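Local coordinates for alpha-1,2-mannosidase (Bacteroides thetaiotaomicron, PDB 2WW2), which hydrolyses alpha-mannosidic linkages with inversion of configuration, as a calcium-dependent mannosidase of glycoside hydrolase family 92, at residues Gln69-Pro72 with Trp73-Asp76; Trp370-Pro373 with Gly374-Cys378. One frame throughout, in Å; residues are numbered along the deposited sequence.

Contact 1 of 2, residues Gln69-Pro72 with Trp73-Asp76; sequences QPSP and WIND
Ser71 OG is held by three groups: it takes a nearly straight bond from Ile74 N (3.1 Å, N-H...O 172°), a weak, more bent one from Trp73 N, and a hydrogen bond with His25 ND1 from outside the turn. The backbone closes the turn again one residue further on, where Asn75 N donates to Ser71 O at 2.7 Å. A hydroxyl bonded three residues ahead and a carbonyl bonded four ahead of the same serine define an ST motif; here it encloses a single helical turn over Pro72-Ile74, within the loop between strands 60-67 and 80-86 of the N-terminal domain. At Asn75 phi turns positive, ending the turn, and the amide lies with CG roughly opposite its own N (chi1 -153°). There OD1 accepts Asp76 N at 2.7 Å, in the carbonyl plane on a lone pair, while ND2 reaches Gly49 O and a water that donates to Pro72 O. Replacing Asn75 with an alanine would probably leave Asp76 N and Gly49 O without these mates and cut that water's link to the side chain. Gln69 runs alongside, fully extended, laying its OE1 3.5 Å from Asn75 CA as NE2 passes on to Gly51 O. Pro70 CG packs 3.8 Å from Ile74 CG2, the two side chains crossing at about a right angle.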
ATOM      1  N   GLN A  69     -32.116 -17.854   1.955  1.00  8.74           N
ATOM      2  CA  GLN A  69     -31.071 -17.030   1.308  1.00  9.00           C
ATOM      3  C   GLN A  69     -29.649 -17.609   1.403  1.00  9.08           C
ATOM      4  O   GLN A  69     -29.148 -17.866   2.493  1.00  8.32           O
ATOM      5  CB  GLN A  69     -31.068 -15.623   1.901  1.00  8.97           C
ATOM      6  CG  GLN A  69     -29.943 -14.718   1.402  1.00  8.03           C
ATOM      7  CD  GLN A  69     -30.105 -13.332   1.959  1.00  8.81           C
ATOM      8  OE1 GLN A  69     -31.090 -12.665   1.661  1.00  8.43           O
ATOM      9  NE2 GLN A  69     -29.171 -12.898   2.809  1.00  8.76           N
ATOM     10  N   PRO A  70     -28.989 -17.810   0.254  1.00  8.95           N
ATOM     11  CA  PRO A  70     -27.609 -18.318   0.271  1.00  9.20           C
ATOM     12  C   PRO A  70     -26.538 -17.229   0.120  1.00 10.30           C
ATOM     13  O   PRO A  70     -25.343 -17.542   0.195  1.00 11.36           O
ATOM     14  CB  PRO A  70     -27.562 -19.192  -0.975  1.00  8.40           C
ATOM     15  CG  PRO A  70     -28.450 -18.413  -1.958  1.00  8.47           C
ATOM     16  CD  PRO A  70     -29.587 -17.863  -1.096  1.00  8.51           C
ATOM     17  N   SER A  71     -26.955 -15.985  -0.103  1.00  9.67           N
ATOM     18  CA  SER A  71     -26.036 -14.836  -0.287  1.00 10.64           C
ATOM     19  C   SER A  71     -26.874 -13.572  -0.242  1.00  9.82           C
ATOM     20  O   SER A  71     -28.007 -13.579  -0.724  1.00  9.73           O
ATOM     21  CB  SER A  71     -25.340 -14.929  -1.660  1.00  9.95           C
ATOM     22  OG  SER A  71     -25.207 -13.651  -2.270  1.00 12.08           O
ATOM     23  N   PRO A  72     -26.344 -12.488   0.341  1.00 10.70           N
ATOM     24  CA  PRO A  72     -27.169 -11.267   0.386  1.00 10.93           C
ATOM     25  C   PRO A  72     -27.432 -10.721  -0.997  1.00 11.56           C
ATOM     26  O   PRO A  72     -28.454 -10.084  -1.207  1.00 12.70           O
ATOM     27  CB  PRO A  72     -26.327 -10.264   1.180  1.00 11.34           C
ATOM     28  CG  PRO A  72     -24.973 -10.896   1.370  1.00 13.03           C
ATOM     29  CD  PRO A  72     -25.098 -12.378   1.119  1.00 10.85           C
ATOM     30  N   TRP A  73     -26.530 -10.968  -1.938  1.00 11.73           N
ATOM     31  CA  TRP A  73     -26.735 -10.428  -3.286  1.00 12.74           C
ATOM     32  C   TRP A  73     -27.623 -11.304  -4.145  1.00 11.91           C
ATOM     33  O   TRP A  73     -28.376 -10.796  -4.969  1.00 11.93           O
ATOM     34  CB  TRP A  73     -25.391 -10.087  -3.946  1.00 13.36           C
ATOM     35  CG  TRP A  73     -24.824  -8.884  -3.229  1.00 16.31           C
ATOM     36  CD1 TRP A  73     -23.906  -8.889  -2.200  1.00 18.46           C
ATOM     37  CD2 TRP A  73     -25.195  -7.516  -3.427  1.00 18.65           C
ATOM     38  NE1 TRP A  73     -23.672  -7.609  -1.776  1.00 18.89           N
ATOM     39  CE2 TRP A  73     -24.449  -6.744  -2.507  1.00 19.99           C
ATOM     40  CE3 TRP A  73     -26.080  -6.863  -4.303  1.00 19.57           C
ATOM     41  CZ2 TRP A  73     -24.559  -5.348  -2.433  1.00 22.22           C
ATOM     42  CZ3 TRP A  73     -26.184  -5.467  -4.234  1.00 22.57           C
ATOM     43  CH2 TRP A  73     -25.429  -4.728  -3.302  1.00 22.91           C
ATOM     44  N   ILE A  74     -27.573 -12.616  -3.921  1.00 10.72           N
ATOM     45  CA  ILE A  74     -28.550 -13.519  -4.536  1.00  9.39           C
ATOM     46  C   ILE A  74     -29.929 -13.266  -3.889  1.00  8.71           C
ATOM     47  O   ILE A  74     -30.961 -13.314  -4.558  1.00  8.28           O
ATOM     48  CB  ILE A  74     -28.100 -14.982  -4.304  1.00  9.85           C
ATOM     49  CG1 ILE A  74     -26.782 -15.229  -5.066  1.00 10.54           C
ATOM     50  CG2 ILE A  74     -29.183 -15.971  -4.732  1.00  8.54           C
ATOM     51  CD1 ILE A  74     -26.946 -15.190  -6.570  1.00 11.98           C
ATOM     52  N   ASN A  75     -29.913 -12.986  -2.590  1.00  7.85           N
ATOM     53  CA  ASN A  75     -31.101 -12.581  -1.839  1.00  8.84           C
ATOM     54  C   ASN A  75     -32.049 -13.786  -1.665  1.00  8.62           C
ATOM     55  O   ASN A  75     -31.632 -14.942  -1.865  1.00  8.63           O
ATOM     56  CB  ASN A  75     -31.749 -11.316  -2.485  1.00  8.06           C
ATOM     57  CG  ASN A  75     -32.532 -10.442  -1.470  1.00  9.99           C
ATOM     58  OD1 ASN A  75     -33.350 -10.944  -0.697  1.00 10.88           O
ATOM     59  ND2 ASN A  75     -32.321  -9.129  -1.528  1.00  9.41           N
ATOM     60  N   ASP A  76     -33.294 -13.534  -1.268  1.00  8.75           N
ATOM     61  CA  ASP A  76     -34.177 -14.578  -0.702  1.00  8.28           C
ATOM     62  C   ASP A  76     -35.335 -14.955  -1.637  1.00  8.21           C
ATOM     63  O   ASP A  76     -35.562 -14.293  -2.663  1.00  8.37           O
ATOM     64  CB  ASP A  76     -34.747 -14.111   0.654  1.00  7.86           C
ATOM     65  CG  ASP A  76     -34.987 -15.279   1.636  1.00 10.23           C
ATOM     66  OD1 ASP A  76     -34.873 -16.459   1.218  1.00  9.78           O
ATOM     67  OD2 ASP A  76     -35.248 -15.012   2.838  1.00  9.50           O
TER
HETATM   68  O   HOH W   1     -29.967  -8.233  -2.873  1.00 18.37           O

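Contact 2 of 2, residues Trp370-Pro373 with Gly374-Cys378; sequences WASP and GHRGC
Arg376 folds back over the turn to give NH1 to Ser372 O at 3.0 Å, a bond that lies in the carbonyl plane and only 6° out of the guanidinium plane. Three successive torsions of the same sense, with bends at chi2 and chi3, curl the chain so that its CG and CD also pass close to this carbonyl oxygen. NH2 continues to Ile74 O, so that the bonds of NH1 and NH2 limit the rotation of the group; NE is hydrogen-bonded to a glycerol, probably from the crystallisation liquor. A water accepts a weak bond from NH1 and donates to Ser372 OG, whose other partner is Asp328 OD1.

The backbone bonds carry the turn itself. Ser372 N donates to Gly374 O at 2.8 Å, and Arg376 N to Trp370 O at 3.1 Å, flanking a single antiparallel bridge, Ala371 with His375, as a non-hydrogen-bonded pair. Trp370 O also receives a water bonded to His375 ND1, in the plane of the imidazole and at its edge. A second water joins Trp370 N to Arg376 O.

Packing follows beyond the bridge. Cys378 SG sits over the face of the Trp370 five-membered ring, 3.9 Å from its centroid and 27° off the normal, in a sulfur-aromatic contact; with SG anti to the cysteine's N (chi1 -174°), both CB and SG come within 3.6 Å of Trp370 CD1.

The reversal runs through a cis peptide before Pro373, the third residue of the turn Ala371-Gly374, as in type VI turns, though without the bond from Gly374 N back to Ala371 O. It is a tight beta-hairpin-like turn on the edge strand 370-371, which pairs with strand 326-330 in the family 92 catalytic domain.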
ATOM      1  N   TRP A 370     -24.990 -21.637 -10.700  1.00  8.24           N
ATOM      2  CA  TRP A 370     -25.578 -20.969  -9.523  1.00  8.32           C
ATOM      3  C   TRP A 370     -27.094 -21.191  -9.584  1.00  8.32           C
ATOM      4  O   TRP A 370     -27.725 -20.891 -10.598  1.00  9.01           O
ATOM      5  CB  TRP A 370     -25.263 -19.457  -9.523  1.00  7.83           C
ATOM      6  CG  TRP A 370     -24.536 -19.004  -8.273  1.00  7.75           C
ATOM      7  CD1 TRP A 370     -23.241 -18.573  -8.184  1.00  7.48           C
ATOM      8  CD2 TRP A 370     -25.064 -18.980  -6.931  1.00  7.89           C
ATOM      9  NE1 TRP A 370     -22.930 -18.262  -6.860  1.00  6.97           N
ATOM     10  CE2 TRP A 370     -24.036 -18.502  -6.081  1.00  9.73           C
ATOM     11  CE3 TRP A 370     -26.314 -19.287  -6.375  1.00  9.78           C
ATOM     12  CZ2 TRP A 370     -24.216 -18.346  -4.701  1.00  9.54           C
ATOM     13  CZ3 TRP A 370     -26.490 -19.159  -4.993  1.00  9.80           C
ATOM     14  CH2 TRP A 370     -25.439 -18.683  -4.172  1.00 12.00           C
ATOM     15  N   ALA A 371     -27.670 -21.743  -8.515  1.00  8.15           N
ATOM     16  CA  ALA A 371     -29.105 -22.012  -8.440  1.00  7.78           C
ATOM     17  C   ALA A 371     -29.670 -21.406  -7.170  1.00  8.17           C
ATOM     18  O   ALA A 371     -29.106 -21.598  -6.082  1.00  7.98           O
ATOM     19  CB  ALA A 371     -29.362 -23.536  -8.420  1.00  8.20           C
ATOM     20  N   SER A 372     -30.794 -20.703  -7.304  1.00  7.88           N
ATOM     21  CA  SER A 372     -31.495 -20.157  -6.139  1.00  8.47           C
ATOM     22  C   SER A 372     -32.874 -19.577  -6.514  1.00  8.42           C
ATOM     23  O   SER A 372     -33.006 -18.377  -6.759  1.00  9.34           O
ATOM     24  CB  SER A 372     -30.647 -19.060  -5.471  1.00  8.20           C
ATOM     25  OG  SER A 372     -31.244 -18.625  -4.251  1.00  7.84           O
ATOM     26  N   PRO A 373     -33.908 -20.424  -6.579  1.00  8.40           N
ATOM     27  CA  PRO A 373     -33.835 -21.878  -6.454  1.00  8.07           C
ATOM     28  C   PRO A 373     -33.587 -22.525  -7.813  1.00  8.04           C
ATOM     29  O   PRO A 373     -33.101 -23.648  -7.882  1.00  7.88           O
ATOM     30  CB  PRO A 373     -35.229 -22.248  -5.942  1.00  8.07           C
ATOM     31  CG  PRO A 373     -36.145 -21.186  -6.499  1.00  7.60           C
ATOM     32  CD  PRO A 373     -35.305 -19.933  -6.641  1.00  8.47           C
ATOM     33  N   GLY A 374     -33.927 -21.811  -8.875  1.00  7.23           N
ATOM     34  CA  GLY A 374     -33.625 -22.246 -10.224  1.00  7.72           C
ATOM     35  C   GLY A 374     -32.411 -21.499 -10.738  1.00  7.94           C
ATOM     36  O   GLY A 374     -31.681 -20.881  -9.960  1.00  7.89           O
ATOM     37  N   HIS A 375     -32.205 -21.527 -12.053  1.00  7.97           N
ATOM     38  CA  HIS A 375     -31.026 -20.916 -12.647  1.00  7.61           C
ATOM     39  C   HIS A 375     -30.951 -19.418 -12.358  1.00  8.10           C
ATOM     40  O   HIS A 375     -31.916 -18.677 -12.602  1.00  7.96           O
ATOM     41  CB  HIS A 375     -31.042 -21.105 -14.167  1.00  7.66           C
ATOM     42  CG  HIS A 375     -30.827 -22.516 -14.627  1.00  8.04           C
ATOM     43  ND1 HIS A 375     -29.712 -23.256 -14.286  1.00  7.95           N
ATOM     44  CD2 HIS A 375     -31.551 -23.291 -15.472  1.00  7.98           C
ATOM     45  CE1 HIS A 375     -29.775 -24.438 -14.880  1.00  9.79           C
ATOM     46  NE2 HIS A 375     -30.882 -24.484 -15.605  1.00  8.17           N
ATOM     47  N   ARG A 376     -29.801 -18.985 -11.839  1.00  7.63           N
ATOM     48  CA  ARG A 376     -29.522 -17.573 -11.572  1.00  8.06           C
ATOM     49  C   ARG A 376     -28.198 -17.178 -12.228  1.00  8.33           C
ATOM     50  O   ARG A 376     -27.221 -17.951 -12.213  1.00  8.99           O
ATOM     51  CB  ARG A 376     -29.446 -17.339 -10.058  1.00  7.65           C
ATOM     52  CG  ARG A 376     -30.781 -17.581  -9.311  1.00  8.84           C
ATOM     53  CD  ARG A 376     -31.788 -16.460  -9.600  1.00  6.79           C
ATOM     54  NE  ARG A 376     -31.261 -15.193  -9.095  1.00  7.22           N
ATOM     55  CZ  ARG A 376     -31.334 -14.802  -7.828  1.00  7.57           C
ATOM     56  NH1 ARG A 376     -31.916 -15.580  -6.900  1.00  7.56           N
ATOM     57  NH2 ARG A 376     -30.803 -13.638  -7.476  1.00  8.06           N
ATOM     58  N   GLY A 377     -28.145 -15.979 -12.784  1.00  8.26           N
ATOM     59  CA  GLY A 377     -26.949 -15.513 -13.491  1.00  8.88           C
ATOM     60  C   GLY A 377     -25.909 -15.006 -12.496  1.00  8.83           C
ATOM     61  O   GLY A 377     -26.065 -13.933 -11.948  1.00  8.13           O
ATOM     62  N   CYS A 378     -24.848 -15.775 -12.263  1.00  8.74           N
ATOM     63  CA  CYS A 378     -23.863 -15.379 -11.243  1.00 10.05           C
ATOM     64  C   CYS A 378     -22.602 -16.224 -11.399  1.00  9.61           C
ATOM     65  O   CYS A 378     -22.694 -17.436 -11.587  1.00  9.81           O
ATOM     66  CB  CYS A 378     -24.464 -15.610  -9.852  1.00  9.30           C
ATOM     67  SG  CYS A 378     -23.462 -15.017  -8.479  1.00 12.66           S
TER
HETATM   68  O   HOH W   2     -27.581 -22.220 -12.965  1.00  7.30           O
HETATM   69  O   HOH W   3     -25.824 -20.019 -13.123  1.00  8.50           O
HETATM   70  O   HOH W   4     -32.763 -16.268  -4.095  1.00  9.82           O

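The chain leaves strand 60-67 and at once closes contact 1 in the loop leading to strand 80-86, within the N-terminal family region. Some three hundred residues later, contact 2 closes a second reversal after strand 370-371, ahead of helix 383-393, in the catalytic region. The two follow in series, neither nesting nor crossing, yet they meet in space, with centres about 10 Å apart. Ile74 O and Arg376 NH2, 2.9 Å apart, form a probable hydrogen bond between the turns, and Pro70 CG packs 3.7 Å from Trp370 CZ3. Together they join the two family regions.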